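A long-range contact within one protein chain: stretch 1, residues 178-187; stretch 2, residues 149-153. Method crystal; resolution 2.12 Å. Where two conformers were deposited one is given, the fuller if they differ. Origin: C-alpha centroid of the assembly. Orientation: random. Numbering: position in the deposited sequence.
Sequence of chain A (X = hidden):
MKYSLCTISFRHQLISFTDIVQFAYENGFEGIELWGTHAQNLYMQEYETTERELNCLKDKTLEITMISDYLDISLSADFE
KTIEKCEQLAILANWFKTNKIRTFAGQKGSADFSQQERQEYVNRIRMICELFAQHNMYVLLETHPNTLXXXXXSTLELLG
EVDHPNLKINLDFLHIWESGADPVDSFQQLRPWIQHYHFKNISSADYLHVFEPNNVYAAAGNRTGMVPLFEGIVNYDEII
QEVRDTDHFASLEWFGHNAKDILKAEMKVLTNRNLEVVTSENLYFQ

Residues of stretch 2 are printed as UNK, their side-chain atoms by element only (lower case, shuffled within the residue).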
# COMPACT_ATOMS: atom_id res chain seq x y z
N GLU A 178 -19.19 9.33 -11.88
CA GLU A 178 -18.57 10.50 -11.27
C GLU A 178 -18.35 11.59 -12.29
O GLU A 178 -18.53 12.74 -11.97
CB GLU A 178 -17.23 10.08 -10.63
CG GLU A 178 -16.30 11.22 -10.18
CD GLU A 178 -15.09 10.68 -9.39
OE1 GLU A 178 -14.57 9.59 -9.70
OE2 GLU A 178 -14.68 11.34 -8.42
N SER A 179 -18.00 11.24 -13.53
CA SER A 179 -17.75 12.26 -14.55
C SER A 179 -19.03 12.91 -15.03
O SER A 179 -18.99 13.85 -15.76
CB SER A 179 -17.01 11.67 -15.77
OG SER A 179 -17.92 10.93 -16.59
N GLY A 180 -20.19 12.39 -14.63
CA GLY A 180 -21.45 12.97 -15.05
C GLY A 180 -22.09 12.22 -16.20
O GLY A 180 -23.18 12.53 -16.56
N ALA A 181 -21.41 11.21 -16.77
CA ALA A 181 -21.97 10.40 -17.87
C ALA A 181 -22.93 9.30 -17.35
O ALA A 181 -22.79 8.82 -16.22
CB ALA A 181 -20.84 9.77 -18.67
N ASP A 182 -23.89 8.88 -18.16
CA ASP A 182 -24.75 7.74 -17.80
C ASP A 182 -23.99 6.40 -17.99
O ASP A 182 -23.36 6.19 -19.03
CB ASP A 182 -26.04 7.75 -18.64
CG ASP A 182 -26.87 6.46 -18.48
OD1 ASP A 182 -27.31 6.13 -17.35
OD2 ASP A 182 -27.06 5.74 -19.49
N PRO A 183 -23.99 5.51 -16.98
CA PRO A 183 -23.22 4.24 -17.11
C PRO A 183 -23.58 3.35 -18.31
O PRO A 183 -22.68 2.87 -19.01
CB PRO A 183 -23.52 3.52 -15.81
CG PRO A 183 -23.64 4.67 -14.83
CD PRO A 183 -24.40 5.75 -15.58
N VAL A 184 -24.87 3.14 -18.55
CA VAL A 184 -25.31 2.29 -19.66
C VAL A 184 -24.96 2.98 -21.00
O VAL A 184 -24.36 2.36 -21.88
CB VAL A 184 -26.84 1.96 -19.56
CG1 VAL A 184 -27.41 1.50 -20.91
CG2 VAL A 184 -27.10 0.90 -18.44
N ASP A 185 -25.28 4.26 -21.12
CA ASP A 185 -24.86 5.01 -22.29
C ASP A 185 -23.32 4.97 -22.59
O ASP A 185 -22.88 4.80 -23.78
CB ASP A 185 -25.41 6.43 -22.18
CG ASP A 185 -25.05 7.28 -23.35
OD1 ASP A 185 -25.34 6.88 -24.51
OD2 ASP A 185 -24.44 8.34 -23.11
N SER A 186 -22.50 5.08 -21.54
CA SER A 186 -21.04 4.98 -21.67
C SER A 186 -20.62 3.58 -22.11
O SER A 186 -19.73 3.42 -22.95
CB SER A 186 -20.34 5.34 -20.37
OG SER A 186 -20.85 6.54 -19.84
N PHE A 187 -21.28 2.55 -21.58
CA PHE A 187 -21.03 1.20 -22.02
C PHE A 187 -21.32 1.08 -23.52
O PHE A 187 -20.52 0.50 -24.27
CB PHE A 187 -21.85 0.17 -21.24
CG PHE A 187 -21.94 -1.14 -21.93
CD1 PHE A 187 -20.84 -2.00 -21.95
CD2 PHE A 187 -23.09 -1.50 -22.63
CE1 PHE A 187 -20.90 -3.21 -22.62
CE2 PHE A 187 -23.16 -2.71 -23.32
CZ PHE A 187 -22.07 -3.56 -23.31
N UNK A 149 -8.71 9.97 -19.45
CA UNK A 149 -10.00 9.26 -19.58
C UNK A 149 -11.00 9.70 -18.50
O UNK A 149 -11.85 8.92 -18.06
c UNK A 149 -8.86 7.24 -20.56
o UNK A 149 -9.26 7.43 -18.20
c UNK A 149 -9.81 7.75 -19.48
N UNK A 150 -10.91 10.95 -18.07
CA UNK A 150 -11.79 11.43 -17.02
C UNK A 150 -13.16 11.85 -17.52
O UNK A 150 -14.01 12.21 -16.71
c UNK A 150 -10.82 13.79 -17.07
o UNK A 150 -10.95 13.76 -18.31
o UNK A 150 -10.38 14.80 -16.48
c UNK A 150 -11.14 12.58 -16.23
N UNK A 151 -13.39 11.89 -18.84
CA UNK A 151 -14.73 12.12 -19.34
C UNK A 151 -14.98 11.14 -20.48
O UNK A 151 -14.02 10.66 -21.11
o UNK A 151 -14.37 13.72 -21.16
c UNK A 151 -14.99 13.58 -19.88
c UNK A 151 -14.51 14.70 -18.91
N UNK A 152 -16.25 10.83 -20.74
CA UNK A 152 -16.59 9.99 -21.89
C UNK A 152 -16.13 10.59 -23.25
O UNK A 152 -15.45 9.91 -24.01
c UNK A 152 -18.08 9.62 -21.90
c UNK A 152 -20.09 8.59 -23.00
c UNK A 152 -18.58 8.82 -23.11
c UNK A 152 -17.84 7.45 -23.16
N UNK A 153 -16.45 11.86 -23.55
CA UNK A 153 -15.93 12.39 -24.84
C UNK A 153 -14.37 12.39 -24.95
O UNK A 153 -13.83 12.10 -26.03
c UNK A 153 -17.25 12.86 -22.80
c UNK A 153 -17.61 13.88 -23.83
c UNK A 153 -16.51 13.82 -24.92
O HOH W 1 -18.20 12.10 -19.04

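Position 149 carries three side-chain atoms: one carbon bonded to the backbone CA, bearing one oxygen and one further carbon. A beta carbon that forks into a hydroxyl and a methyl belongs to threonine, so this is Thr 149. It is buried, yet its side chain is out of reach of the other stretch; its hydroxyl is satisfied by a hydrogen bond elsewhere in the structure. Threonine is tolerated in this buried place because its hydroxyl has a hydrogen-bond partner.

Position 150 has two carbons in line, the second carrying two oxygens. That is a carboxylate one methylene from the backbone, hence aspartate, Asp 150. A short carboxylate offers two acceptor oxygens, and here both are hydrogen-bonded elsewhere in the structure; the side chain itself makes no contact with stretch 1. What meets stretch 1 is the backbone: the carbonyl O of Asp 150 lies 3.2 Å from CB of Ser 179, a close packing contact between a carbonyl and a small side chain.

Position 151 again shows one carbon bearing an oxygen and a carbon, so it too is threonine, Thr 151. It stands at the N-cap, immediately before a helix, and its side chain caps a backbone N just past the stretch. Threonine suits this place because its short side chain can bring OG1 back to an amide of the first turn, which has no helical carbonyl before it to pair with. Toward stretch 1 it offers mainly backbone, its CA lying 4.3 Å from CB of Ser 179.

Position 152 has four carbons and no other element; the chain forks at the second carbon into two methyls. This is leucine, Leu 152, with chi1 t and chi2 p. Its CA-to-CB bond points toward stretch 1, and it gives up 78 Å² there, the largest share of any residue in the contact. Its CB lies 4.3 Å from CB of Ala 181, while CD2 reaches 3.8 Å from OG of Ser 186 and 4.4 Å from OD2 of Asp 185. The branched end thus extends the apolar surface beyond Ala 181 toward the helix. Ser 186 OG borders this methyl with its hydroxyl already satisfied, donating a 2.7 Å hydrogen bond to Asp 182 O within its own stretch.

Position 153 has three carbons that close a ring onto the backbone N, which identifies proline, Pro 153. It is exposed and makes no contact with stretch 1. In the first turn of a helix the missing amide hydrogen costs little, and the ring favors the helical phi of -60° found here.

The contact, 208 Å² in all, is built by packing, with no direct hydrogen bond across it. Leu 152 supplies the main apolar surface, and Ser 179 packs against the preceding backbone. One water completes the join: its O accepts from Leu 152 N at 2.9 Å and donates to Ser 179 OG at 2.7 Å, linking two atoms that stand 4.5 Å apart.

Stretch 2, residues 149-153: TDTLP
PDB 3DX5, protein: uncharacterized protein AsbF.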